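Local structure of Crov588 (Cafeteriavirus, 6NYR) at residues A[271-276]-A[293-298]; A[318-323]-A[338-343]; A[538-543]-A[560-565]; A[165-170]-A[186-191]. The protein is of unknown function but folds into a circular leucine-rich-repeat solenoid built of FNIP repeats, a type of scaffold that in other proteins often mediates protein binding. All blocks are in the same frame, centred on the assembly; numbering follows the deposited sequence. Where two conformers were deposited one is given.

Contact 1. Residues A[271-276]-A[293-298]; sequences LPNSLT and LPNSLT
Pro-294 packs its ring against Leu-271 and Leu-275, joining two successive coils of a leucine-rich-repeat solenoid just ahead of strands 277-279 and 299-301. This is the tight side of the contact, and the ring carbons divide the work. CD of Pro-294 lies against Leu-271 CB, and CG is 3.6 Å from Leu-275 CB. Its CB sits 3.1 Å from the carbonyl oxygen of Pro-272. That oxygen also closes a type I turn by accepting the N-H of Leu-275. Beside the ring, Leu-271 and Leu-293 run alongside each other, while Ile-278 of strand 277-279 touches Leu-271, Pro-294 and Leu-297.

The outer side is polar and looser. Asn-273 and Asn-295 are exposed, their chains crossing at about a right angle and their amide planes stacked 23° apart. With CG beside its own backbone N (chi1 -77°), Asn-273 lays its amide against that of Asn-295 and turns OD1 to Asn-295 N, a weak bond of 3.4 Å. Ser-296 N makes a similarly weak bond to Asn-273 O; the modelled approach of Ser-296 OG to this oxygen is too short to be trusted. Where the loops run into their strands the fit becomes firm again: Thr-298 N donates to Thr-276 O over 2.8 Å, in the carbonyl plane and on a lone pair, while Leu-297 CD1 rests 3.4 Å from that same oxygen.

Contact 2. Residues A[318-323]-A[338-343]; sequences SLTHLT and PNSLTH
The imidazole rings of His-321 and His-343 form an offset stack, centroids 4.1 Å apart and planes 12° from parallel. Over one face of His-343 stands His-321 NE2, displaced toward the rim of the ring. It is 3.1 Å from His-343 ND1, at a poor angle for a hydrogen bond. Thr-342 OG1 lies over a face of His-321. Each ring also has a threonine hydroxyl at its edge, in plane: His-321 ND1 donates to Thr-320 OG1 over 2.7 Å, and His-343 ND1 pairs with Thr-342 OG1. These edge bonds help to fix the rotation of both imidazoles.

Thr-320 O is gripped by His-343 N and Thr-342 N, each at 3.0 Å, the former almost straight on and the latter tilted 18° from the carbonyl plane. Ser-340 holds OG anti to its backbone N (chi1 170°), and from there OG donates to Leu-319 O from well above the carbonyl plane. The buried flank is apolar, Leu-341 CD1 touching both Leu-319 CD2, at 3.9 Å, and Leu-322 CB.

This is the ladder of a leucine-rich-repeat solenoid in miniature. The bonds from His-343 N to Thr-320 O and from Leu-322 N to His-343 O frame the parallel bridge between His-321 and His-343, at the start of strands 321-323 and 343-345; His-299 of strand 299-301 stacks on His-321, and His-365 of strand 365-367 on His-343.

Contact 3. Residues A[538-543]-A[560-565]; sequences SLTHLT and SLTHLE
Ser-560 meets Leu-539 where two coils of the leucine-rich-repeat solenoid come together. Its OG is 2.8 Å from Leu-539 O and also within reach of Asn-537 O, two acceptors for one proton. Leu-561 turns inward, CD1 wedged between Leu-539 CD2, at 3.9 Å, and Leu-542 CB. Thr-562 N then donates to Thr-540 O over 3.0 Å, and His-563 N reaches the same oxygen over 2.8 Å, nearly head-on.

The ring of His-563 lies in an offset stack with that of His-541, planes 16° apart. His-541 NE2 stands 3.4 Å above the centre of the His-563 ring, while His-563 CB makes a CH-pi contact over the face of His-541. A threonine hydroxyl, Thr-540 OG1 or Thr-562 OG1, holds each ring at its edge through ND1. Leu-564 returns to the interior, its CD1 3.9 Å from Leu-542 CD2. Glu-565 N carries the parallel pairing on by donating to Leu-542 O, and its extended side chain runs beside Thr-543.

The chemistry is thus split between two faces: leucines on one, and on the other a polar row of His-541, His-563, Thr-543 and Glu-565, whose imidazoles stack so closely that protonating both would probably be disfavoured.

Contact 4. Residues A[165-170]-A[186-191]; sequences LTHLSF and SLTYLE
His-167 and Tyr-189 lie side by side, pointing the same way, as an offset stack with centroids 4.4 Å apart and planes 21° from parallel. His-167 NE2 stands above one face of the phenol ring, toward its rim, 3.4 Å from Tyr-189 CD1. The tyrosine was modelled in two conformers, so these details describe one of them. The imidazole is held at its edge, where ND1 pairs with Thr-166 OG1 in the ring plane.

The opposite face of the two strands carries leucines in the same file. Leu-168 and Leu-190 lie alongside each other, each with CG anti to its backbone N (176° and 178°), a shared conformation in which CD2 of Leu-168 comes within 3.7 Å of CD1 of Leu-190. Leu-187 CD1 comes in beneath Leu-168 CB, at 3.9 Å. Phe-170 presents its edge to Leu-190 CD1, while its backbone N donates to Glu-191 O over 2.9 Å, continuing the parallel pairing beyond strand 167-169.

At the other end Thr-166 O is gripped by three donors: Tyr-189 N and Thr-188 N, both at 3.0 Å, and Thr-188 OG1 from above the carbonyl plane.

Together these rows make one step of the leucine-rich-repeat ladder. On one side His-145 of strand 145-147 stacks on His-167; on the other His-211 of strand 211-213 stacks on Tyr-189, and Leu-212 touches Leu-190.

How the contacts relate
All four contacts join consecutive coils of one circular solenoid, and each is partly buried, with leucines inside and polar groups outside. Contact 1 involves only the loops that precede strands, and there asparagine, proline and threonine do most of the packing. Contacts 2, 3 and 4 all stack rings on the polar face; contact 2 has one bridged residue pair, contacts 3 and 4 have three. Contact 4 differs in using tyrosine and a buried phenylalanine. Contacts 1 and 2 touch, Ser-318 OG probably bonding to Asn-295 O and Leu-297 O. Contact 3, its centre about 56 Å from that of contact 4, lies across the chain's centre from contacts 1 and 4.

Contact 1. Residues A[271-276]-A[293-298]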
loop_
_atom_site.group_PDB
_atom_site.type_symbol
_atom_site.label_atom_id
_atom_site.label_comp_id
_atom_site.label_asym_id
_atom_site.label_seq_id
_atom_site.Cartn_x
_atom_site.Cartn_y
_atom_site.Cartn_z
ATOM N N LEU A 271 10.406 25.062 22.380
ATOM C CA LEU A 271 9.723 24.699 21.147
ATOM C C LEU A 271 9.297 25.962 20.412
ATOM O O LEU A 271 8.432 26.699 20.891
ATOM C CB LEU A 271 8.507 23.807 21.442
ATOM C CG LEU A 271 8.820 22.469 22.103
ATOM C CD1 LEU A 271 7.536 21.732 22.446
ATOM C CD2 LEU A 271 9.705 21.625 21.206
ATOM N N PRO A 272 9.878 26.253 19.248
ATOM C CA PRO A 272 9.512 27.496 18.550
ATOM C C PRO A 272 8.044 27.495 18.156
ATOM O O PRO A 272 7.487 26.461 17.789
ATOM C CB PRO A 272 10.424 27.507 17.318
ATOM C CG PRO A 272 10.759 26.067 17.081
ATOM C CD PRO A 272 10.804 25.421 18.450
ATOM N N ASN A 273 7.419 28.671 18.237
ATOM C CA ASN A 273 5.994 28.789 17.957
ATOM C C ASN A 273 5.639 28.454 16.515
ATOM O O ASN A 273 4.449 28.305 16.209
ATOM C CB ASN A 273 5.526 30.208 18.288
ATOM C CG ASN A 273 5.349 30.429 19.774
ATOM O OD1 ASN A 273 4.892 29.538 20.491
ATOM N ND2 ASN A 273 5.708 31.618 20.248
ATOM N N SER A 274 6.630 28.322 15.631
ATOM C CA SER A 274 6.364 27.991 14.238
ATOM C C SER A 274 6.003 26.525 14.028
ATOM O O SER A 274 5.451 26.183 12.976
ATOM C CB SER A 274 7.592 28.331 13.387
ATOM O OG SER A 274 8.782 27.872 14.017
ATOM N N LEU A 275 6.295 25.657 14.993
ATOM C CA LEU A 275 6.107 24.227 14.788
ATOM C C LEU A 275 4.636 23.888 14.575
ATOM O O LEU A 275 3.770 24.287 15.360
ATOM C CB LEU A 275 6.652 23.446 15.985
ATOM C CG LEU A 275 8.157 23.187 16.034
ATOM C CD1 LEU A 275 8.544 22.636 17.410
ATOM C CD2 LEU A 275 8.594 22.229 14.936
ATOM N N THR A 276 4.362 23.137 13.511
ATOM C CA THR A 276 3.031 22.605 13.253
ATOM C C THR A 276 2.916 21.118 13.553
ATOM O O THR A 276 1.841 20.661 13.958
ATOM C CB THR A 276 2.634 22.851 11.791
ATOM O OG1 THR A 276 3.672 22.374 10.923
ATOM C CG2 THR A 276 2.401 24.336 11.544
ATOM N N LEU A 293 4.113 23.968 24.703
ATOM C CA LEU A 293 3.828 23.587 23.330
ATOM C C LEU A 293 3.635 24.830 22.468
ATOM O O LEU A 293 3.034 25.813 22.917
ATOM C CB LEU A 293 2.581 22.714 23.274
ATOM C CG LEU A 293 2.673 21.334 23.933
ATOM C CD1 LEU A 293 1.335 20.624 23.873
ATOM C CD2 LEU A 293 3.764 20.518 23.267
ATOM N N PRO A 294 4.126 24.820 21.230
ATOM C CA PRO A 294 3.968 26.000 20.372
ATOM C C PRO A 294 2.501 26.271 20.071
ATOM O O PRO A 294 1.649 25.382 20.130
ATOM C CB PRO A 294 4.749 25.644 19.098
ATOM C CG PRO A 294 5.008 24.178 19.158
ATOM C CD PRO A 294 4.862 23.718 20.577
ATOM N N ASN A 295 2.216 27.528 19.741
ATOM C CA ASN A 295 0.851 27.971 19.490
ATOM C C ASN A 295 0.401 27.732 18.054
ATOM O O ASN A 295 -0.778 27.944 17.750
ATOM C CB ASN A 295 0.728 29.456 19.847
ATOM C CG ASN A 295 1.746 30.320 19.124
ATOM O OD1 ASN A 295 2.249 29.952 18.062
ATOM N ND2 ASN A 295 2.067 31.469 19.710
ATOM N N SER A 296 1.298 27.295 17.175
ATOM C CA SER A 296 0.930 26.914 15.820
ATOM C C SER A 296 0.637 25.425 15.676
ATOM O O SER A 296 0.134 25.008 14.626
ATOM C CB SER A 296 2.053 27.287 14.841
ATOM O OG SER A 296 2.386 28.658 14.945
ATOM N N LEU A 297 0.933 24.625 16.698
ATOM C CA LEU A 297 0.874 23.173 16.588
ATOM C C LEU A 297 -0.483 22.700 16.095
ATOM O O LEU A 297 -1.518 23.025 16.683
ATOM C CB LEU A 297 1.191 22.550 17.948
ATOM C CG LEU A 297 1.547 21.068 17.977
ATOM C CD1 LEU A 297 2.842 20.812 17.228
ATOM C CD2 LEU A 297 1.660 20.592 19.425
ATOM N N THR A 298 -0.470 21.915 15.019
ATOM C CA THR A 298 -1.678 21.279 14.520
ATOM C C THR A 298 -1.675 19.770 14.693
ATOM O O THR A 298 -2.743 19.174 14.841
ATOM C CB THR A 298 -1.880 21.594 13.032
ATOM O OG1 THR A 298 -0.769 21.101 12.278
ATOM C CG2 THR A 298 -2.015 23.100 12.825
#

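Contact 2. Residues A[318-323]-A[338-343]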
loop_
_atom_site.group_PDB
_atom_site.type_symbol
_atom_site.label_atom_id
_atom_site.label_comp_id
_atom_site.label_asym_id
_atom_site.label_seq_id
_atom_site.Cartn_x
_atom_site.Cartn_y
_atom_site.Cartn_z
ATOM N N SER A 318 -4.656 25.661 18.585
ATOM C CA SER A 318 -4.449 25.339 17.181
ATOM C C SER A 318 -4.513 23.846 16.887
ATOM O O SER A 318 -4.680 23.468 15.724
ATOM C CB SER A 318 -3.088 25.884 16.730
ATOM O OG SER A 318 -2.070 25.520 17.654
ATOM N N LEU A 319 -4.413 22.996 17.905
ATOM C CA LEU A 319 -4.251 21.567 17.670
ATOM C C LEU A 319 -5.491 20.970 17.022
ATOM O O LEU A 319 -6.613 21.148 17.507
ATOM C CB LEU A 319 -3.952 20.845 18.982
ATOM C CG LEU A 319 -3.437 19.410 18.850
ATOM C CD1 LEU A 319 -2.029 19.380 18.298
ATOM C CD2 LEU A 319 -3.511 18.707 20.202
ATOM N N THR A 320 -5.277 20.255 15.917
ATOM C CA THR A 320 -6.342 19.560 15.211
ATOM C C THR A 320 -6.227 18.046 15.288
ATOM O O THR A 320 -7.249 17.358 15.254
ATOM C CB THR A 320 -6.360 19.964 13.729
ATOM O OG1 THR A 320 -5.127 19.575 13.109
ATOM C CG2 THR A 320 -6.549 21.468 13.583
ATOM N N HIS A 321 -5.010 17.516 15.391
ATOM C CA HIS A 321 -4.774 16.077 15.381
ATOM C C HIS A 321 -3.964 15.696 16.610
ATOM O O HIS A 321 -2.889 16.256 16.849
ATOM C CB HIS A 321 -4.047 15.658 14.100
ATOM C CG HIS A 321 -4.896 15.758 12.871
ATOM N ND1 HIS A 321 -5.220 16.964 12.289
ATOM C CD2 HIS A 321 -5.515 14.806 12.136
ATOM C CE1 HIS A 321 -5.990 16.750 11.237
ATOM N NE2 HIS A 321 -6.185 15.448 11.123
ATOM N N LEU A 322 -4.499 14.767 17.401
ATOM C CA LEU A 322 -3.826 14.253 18.586
ATOM C C LEU A 322 -3.848 12.732 18.557
ATOM O O LEU A 322 -4.910 12.127 18.381
ATOM C CB LEU A 322 -4.491 14.765 19.863
ATOM C CG LEU A 322 -4.002 14.147 21.173
ATOM C CD1 LEU A 322 -2.529 14.410 21.385
ATOM C CD2 LEU A 322 -4.824 14.693 22.342
ATOM N N THR A 323 -2.678 12.120 18.723
ATOM C CA THR A 323 -2.544 10.669 18.686
ATOM C C THR A 323 -1.723 10.208 19.882
ATOM O O THR A 323 -0.577 10.637 20.055
ATOM C CB THR A 323 -1.882 10.202 17.384
ATOM O OG1 THR A 323 -2.648 10.665 16.265
ATOM C CG2 THR A 323 -1.784 8.683 17.354
ATOM N N PRO A 338 -8.441 20.941 23.391
ATOM C CA PRO A 338 -8.830 22.253 22.865
ATOM C C PRO A 338 -10.032 22.132 21.940
ATOM O O PRO A 338 -10.344 21.063 21.411
ATOM C CB PRO A 338 -7.587 22.735 22.109
ATOM C CG PRO A 338 -6.864 21.479 21.730
ATOM C CD PRO A 338 -7.175 20.452 22.801
ATOM N N ASN A 339 -10.709 23.263 21.745
ATOM C CA ASN A 339 -11.931 23.302 20.950
ATOM C C ASN A 339 -11.651 23.265 19.454
ATOM O O ASN A 339 -12.590 23.350 18.656
ATOM C CB ASN A 339 -12.763 24.524 21.329
ATOM C CG ASN A 339 -13.810 24.195 22.378
ATOM O OD1 ASN A 339 -14.483 23.163 22.296
ATOM N ND2 ASN A 339 -13.940 25.059 23.377
ATOM N N SER A 340 -10.385 23.154 19.065
ATOM C CA SER A 340 -9.993 23.005 17.671
ATOM C C SER A 340 -9.838 21.549 17.255
ATOM O O SER A 340 -9.773 21.267 16.053
ATOM C CB SER A 340 -8.664 23.742 17.439
ATOM O OG SER A 340 -8.106 23.446 16.171
ATOM N N LEU A 341 -9.808 20.625 18.210
ATOM C CA LEU A 341 -9.433 19.250 17.920
ATOM C C LEU A 341 -10.502 18.555 17.091
ATOM O O LEU A 341 -11.673 18.507 17.481
ATOM C CB LEU A 341 -9.198 18.490 19.222
ATOM C CG LEU A 341 -8.414 17.182 19.129
ATOM C CD1 LEU A 341 -6.966 17.459 18.763
ATOM C CD2 LEU A 341 -8.516 16.411 20.440
ATOM N N THR A 342 -10.089 17.988 15.958
ATOM C CA THR A 342 -10.987 17.212 15.114
ATOM C C THR A 342 -10.681 15.723 15.110
ATOM O O THR A 342 -11.590 14.917 14.898
ATOM C CB THR A 342 -10.930 17.701 13.659
ATOM O OG1 THR A 342 -9.597 17.550 13.154
ATOM C CG2 THR A 342 -11.357 19.154 13.558
ATOM N N HIS A 343 -9.427 15.341 15.346
ATOM C CA HIS A 343 -9.011 13.947 15.269
ATOM C C HIS A 343 -8.347 13.566 16.580
ATOM O O HIS A 343 -7.362 14.194 16.988
ATOM C CB HIS A 343 -8.063 13.731 14.083
ATOM C CG HIS A 343 -8.729 13.890 12.750
ATOM N ND1 HIS A 343 -9.087 15.120 12.241
ATOM C CD2 HIS A 343 -9.122 12.974 11.831
ATOM C CE1 HIS A 343 -9.660 14.957 11.062
ATOM N NE2 HIS A 343 -9.693 13.666 10.790
#

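Contact 3. Residues A[538-543]-A[560-565]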
loop_
_atom_site.group_PDB
_atom_site.type_symbol
_atom_site.label_atom_id
_atom_site.label_comp_id
_atom_site.label_asym_id
_atom_site.label_seq_id
_atom_site.Cartn_x
_atom_site.Cartn_y
_atom_site.Cartn_z
ATOM N N SER A 538 -30.933 -8.534 -12.712
ATOM C CA SER A 538 -29.981 -7.436 -12.682
ATOM C C SER A 538 -28.552 -7.895 -12.441
ATOM O O SER A 538 -27.634 -7.071 -12.498
ATOM C CB SER A 538 -30.369 -6.441 -11.586
ATOM O OG SER A 538 -30.555 -7.116 -10.353
ATOM N N LEU A 539 -28.345 -9.179 -12.178
ATOM C CA LEU A 539 -27.070 -9.659 -11.669
ATOM C C LEU A 539 -26.035 -9.739 -12.779
ATOM O O LEU A 539 -26.260 -10.378 -13.812
ATOM C CB LEU A 539 -27.252 -11.029 -11.018
ATOM C CG LEU A 539 -26.114 -11.523 -10.129
ATOM C CD1 LEU A 539 -26.114 -10.801 -8.794
ATOM C CD2 LEU A 539 -26.226 -13.029 -9.936
ATOM N N THR A 540 -24.896 -9.086 -12.553
ATOM C CA THR A 540 -23.783 -9.091 -13.491
ATOM C C THR A 540 -22.587 -9.903 -13.016
ATOM O O THR A 540 -21.821 -10.391 -13.851
ATOM C CB THR A 540 -23.311 -7.652 -13.755
ATOM O OG1 THR A 540 -22.804 -7.087 -12.536
ATOM C CG2 THR A 540 -24.447 -6.795 -14.287
ATOM N N HIS A 541 -22.410 -10.065 -11.707
ATOM C CA HIS A 541 -21.233 -10.717 -11.148
ATOM C C HIS A 541 -21.687 -11.829 -10.217
ATOM O O HIS A 541 -22.446 -11.582 -9.271
ATOM C CB HIS A 541 -20.350 -9.708 -10.411
ATOM C CG HIS A 541 -19.646 -8.753 -11.320
ATOM N ND1 HIS A 541 -20.308 -7.772 -12.027
ATOM C CD2 HIS A 541 -18.337 -8.633 -11.646
ATOM C CE1 HIS A 541 -19.438 -7.090 -12.749
ATOM N NE2 HIS A 541 -18.233 -7.590 -12.533
ATOM N N LEU A 542 -21.237 -13.053 -10.492
ATOM C CA LEU A 542 -21.589 -14.217 -9.686
ATOM C C LEU A 542 -20.316 -14.995 -9.387
ATOM O O LEU A 542 -19.620 -15.429 -10.311
ATOM C CB LEU A 542 -22.608 -15.101 -10.407
ATOM C CG LEU A 542 -23.083 -16.336 -9.638
ATOM C CD1 LEU A 542 -23.754 -15.926 -8.333
ATOM C CD2 LEU A 542 -24.025 -17.185 -10.486
ATOM N N THR A 543 -20.014 -15.167 -8.106
ATOM C CA THR A 543 -18.823 -15.881 -7.667
ATOM C C THR A 543 -19.237 -17.020 -6.745
ATOM O O THR A 543 -19.847 -16.783 -5.695
ATOM C CB THR A 543 -17.847 -14.939 -6.955
ATOM O OG1 THR A 543 -17.292 -14.019 -7.903
ATOM C CG2 THR A 543 -16.727 -15.729 -6.288
ATOM N N SER A 560 -28.558 -11.113 -17.647
ATOM C CA SER A 560 -27.727 -9.940 -17.428
ATOM C C SER A 560 -26.288 -10.281 -17.060
ATOM O O SER A 560 -25.441 -9.381 -17.028
ATOM C CB SER A 560 -28.327 -9.085 -16.310
ATOM O OG SER A 560 -28.629 -9.897 -15.185
ATOM N N LEU A 561 -25.991 -11.548 -16.789
ATOM C CA LEU A 561 -24.721 -11.909 -16.179
ATOM C C LEU A 561 -23.566 -11.709 -17.151
ATOM O O LEU A 561 -23.623 -12.145 -18.304
ATOM C CB LEU A 561 -24.762 -13.361 -15.711
ATOM C CG LEU A 561 -23.773 -13.752 -14.616
ATOM C CD1 LEU A 561 -24.207 -13.205 -13.267
ATOM C CD2 LEU A 561 -23.609 -15.264 -14.569
ATOM N N THR A 562 -22.517 -11.040 -16.679
ATOM C CA THR A 562 -21.318 -10.816 -17.469
ATOM C C THR A 562 -20.089 -11.527 -16.915
ATOM O O THR A 562 -19.223 -11.939 -17.693
ATOM C CB THR A 562 -21.012 -9.313 -17.549
ATOM O OG1 THR A 562 -20.925 -8.772 -16.224
ATOM C CG2 THR A 562 -22.104 -8.579 -18.313
ATOM N N HIS A 563 -20.000 -11.692 -15.595
ATOM C CA HIS A 563 -18.809 -12.229 -14.943
ATOM C C HIS A 563 -19.203 -13.416 -14.077
ATOM O O HIS A 563 -19.959 -13.262 -13.111
ATOM C CB HIS A 563 -18.123 -11.155 -14.092
ATOM C CG HIS A 563 -17.620 -9.992 -14.886
ATOM N ND1 HIS A 563 -18.445 -9.204 -15.659
ATOM C CD2 HIS A 563 -16.370 -9.495 -15.041
ATOM C CE1 HIS A 563 -17.724 -8.268 -16.254
ATOM N NE2 HIS A 563 -16.463 -8.422 -15.893
ATOM N N LEU A 564 -18.687 -14.596 -14.417
ATOM C CA LEU A 564 -18.990 -15.821 -13.686
ATOM C C LEU A 564 -17.702 -16.504 -13.259
ATOM O O LEU A 564 -16.837 -16.786 -14.092
ATOM C CB LEU A 564 -19.833 -16.774 -14.540
ATOM C CG LEU A 564 -20.134 -18.137 -13.922
ATOM C CD1 LEU A 564 -20.818 -17.997 -12.573
ATOM C CD2 LEU A 564 -20.991 -18.968 -14.877
ATOM N N GLU A 565 -17.588 -16.776 -11.962
ATOM C CA GLU A 565 -16.427 -17.466 -11.402
ATOM C C GLU A 565 -16.910 -18.671 -10.607
ATOM O O GLU A 565 -17.608 -18.515 -9.598
ATOM C CB GLU A 565 -15.591 -16.538 -10.516
ATOM C CG GLU A 565 -14.395 -17.225 -9.867
ATOM C CD GLU A 565 -13.549 -16.283 -9.026
ATOM O OE1 GLU A 565 -13.805 -15.060 -9.064
ATOM O OE2 GLU A 565 -12.647 -16.769 -8.307
#

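Contact 4. Residues A[165-170]-A[186-191]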
loop_
_atom_site.group_PDB
_atom_site.type_symbol
_atom_site.label_atom_id
_atom_site.label_comp_id
_atom_site.label_asym_id
_atom_site.label_seq_id
_atom_site.Cartn_x
_atom_site.Cartn_y
_atom_site.Cartn_z
ATOM N N LEU A 165 26.028 21.742 -4.495
ATOM C CA LEU A 165 25.333 20.595 -3.927
ATOM C C LEU A 165 24.129 21.036 -3.104
ATOM O O LEU A 165 24.224 21.948 -2.277
ATOM C CB LEU A 165 26.296 19.795 -3.054
ATOM C CG LEU A 165 25.999 18.322 -2.787
ATOM C CD1 LEU A 165 26.307 17.477 -4.008
ATOM C CD2 LEU A 165 26.790 17.847 -1.571
ATOM N N THR A 166 22.993 20.380 -3.336
ATOM C CA THR A 166 21.783 20.617 -2.559
ATOM C C THR A 166 21.388 19.446 -1.670
ATOM O O THR A 166 20.748 19.660 -0.637
ATOM C CB THR A 166 20.597 20.938 -3.485
ATOM O OG1 THR A 166 20.406 19.861 -4.412
ATOM C CG2 THR A 166 20.826 22.233 -4.240
ATOM N N HIS A 167 21.752 18.219 -2.041
ATOM C CA HIS A 167 21.311 17.021 -1.335
ATOM C C HIS A 167 22.519 16.158 -1.011
ATOM O O HIS A 167 23.268 15.769 -1.914
ATOM C CB HIS A 167 20.295 16.235 -2.171
ATOM C CG HIS A 167 18.960 16.904 -2.283
ATOM N ND1 HIS A 167 18.773 18.092 -2.957
ATOM C CD2 HIS A 167 17.748 16.557 -1.789
ATOM C CE1 HIS A 167 17.502 18.443 -2.882
ATOM N NE2 HIS A 167 16.859 17.529 -2.177
ATOM N N LEU A 168 22.706 15.866 0.274
ATOM C CA LEU A 168 23.813 15.049 0.749
ATOM C C LEU A 168 23.289 14.010 1.728
ATOM O O LEU A 168 22.629 14.358 2.713
ATOM C CB LEU A 168 24.880 15.911 1.429
ATOM C CG LEU A 168 26.060 15.159 2.053
ATOM C CD1 LEU A 168 26.895 14.504 0.959
ATOM C CD2 LEU A 168 26.905 16.073 2.928
ATOM N N SER A 169 23.588 12.741 1.461
ATOM C CA SER A 169 23.149 11.638 2.308
ATOM C C SER A 169 24.336 10.731 2.590
ATOM O O SER A 169 24.932 10.176 1.659
ATOM C CB SER A 169 22.020 10.840 1.649
ATOM O OG SER A 169 20.951 11.686 1.268
ATOM N N PHE A 170 24.670 10.576 3.866
ATOM C CA PHE A 170 25.722 9.667 4.288
ATOM C C PHE A 170 25.151 8.283 4.567
ATOM O O PHE A 170 23.968 8.130 4.889
ATOM C CB PHE A 170 26.412 10.192 5.545
ATOM C CG PHE A 170 27.245 11.408 5.315
ATOM C CD1 PHE A 170 28.537 11.291 4.833
ATOM C CD2 PHE A 170 26.750 12.669 5.598
ATOM C CE1 PHE A 170 29.317 12.406 4.632
ATOM C CE2 PHE A 170 27.530 13.789 5.392
ATOM C CZ PHE A 170 28.812 13.654 4.910
ATOM N N SER A 186 24.951 26.088 -0.493
ATOM C CA SER A 186 23.752 25.756 -1.249
ATOM C C SER A 186 22.979 24.573 -0.684
ATOM O O SER A 186 21.875 24.292 -1.166
ATOM C CB SER A 186 24.141 25.459 -2.705
ATOM O OG SER A 186 25.220 24.532 -2.756
ATOM N N LEU A 187 23.512 23.891 0.324
ATOM C CA LEU A 187 22.926 22.639 0.785
ATOM C C LEU A 187 21.587 22.887 1.468
ATOM O O LEU A 187 21.437 23.815 2.268
ATOM C CB LEU A 187 23.895 21.943 1.736
ATOM C CG LEU A 187 23.722 20.446 1.972
ATOM C CD1 LEU A 187 24.008 19.663 0.702
ATOM C CD2 LEU A 187 24.637 19.984 3.103
ATOM N N THR A 188 20.608 22.044 1.141
ATOM C CA THR A 188 19.265 22.148 1.691
ATOM C C THR A 188 18.805 20.892 2.418
ATOM O O THR A 188 18.066 21.000 3.399
ATOM C CB THR A 188 18.248 22.448 0.578
ATOM O OG1 THR A 188 18.205 21.346 -0.340
ATOM C CG2 THR A 188 18.623 23.710 -0.177
ATOM N N TYR A 189 19.206 19.710 1.951
ATOM C CA TYR A 189 18.872 18.437 2.582
ATOM C C TYR A 189 20.163 17.783 3.061
ATOM O O TYR A 189 21.076 17.553 2.261
ATOM C CB TYR A 189 18.144 17.508 1.601
ATOM C CG TYR A 189 16.702 17.860 1.314
ATOM C CD1 TYR A 189 16.354 19.113 0.827
ATOM C CD2 TYR A 189 15.690 16.929 1.505
ATOM C CE1 TYR A 189 15.036 19.436 0.559
ATOM C CE2 TYR A 189 14.369 17.241 1.237
ATOM C CZ TYR A 189 14.048 18.492 0.763
ATOM O OH TYR A 189 12.735 18.803 0.498
ATOM N N LEU A 190 20.238 17.479 4.356
ATOM C CA LEU A 190 21.382 16.773 4.929
ATOM C C LEU A 190 20.863 15.587 5.724
ATOM O O LEU A 190 20.024 15.757 6.617
ATOM C CB LEU A 190 22.223 17.692 5.816
ATOM C CG LEU A 190 23.432 17.063 6.518
ATOM C CD1 LEU A 190 24.361 16.377 5.529
ATOM C CD2 LEU A 190 24.201 18.113 7.328
ATOM N N GLU A 191 21.344 14.392 5.391
ATOM C CA GLU A 191 20.980 13.181 6.115
ATOM C C GLU A 191 22.234 12.440 6.552
ATOM O O GLU A 191 23.046 12.038 5.712
ATOM C CB GLU A 191 20.102 12.255 5.268
ATOM C CG GLU A 191 19.687 11.006 6.036
ATOM C CD GLU A 191 18.667 10.162 5.311
ATOM O OE1 GLU A 191 18.115 10.628 4.292
ATOM O OE2 GLU A 191 18.419 9.024 5.764
#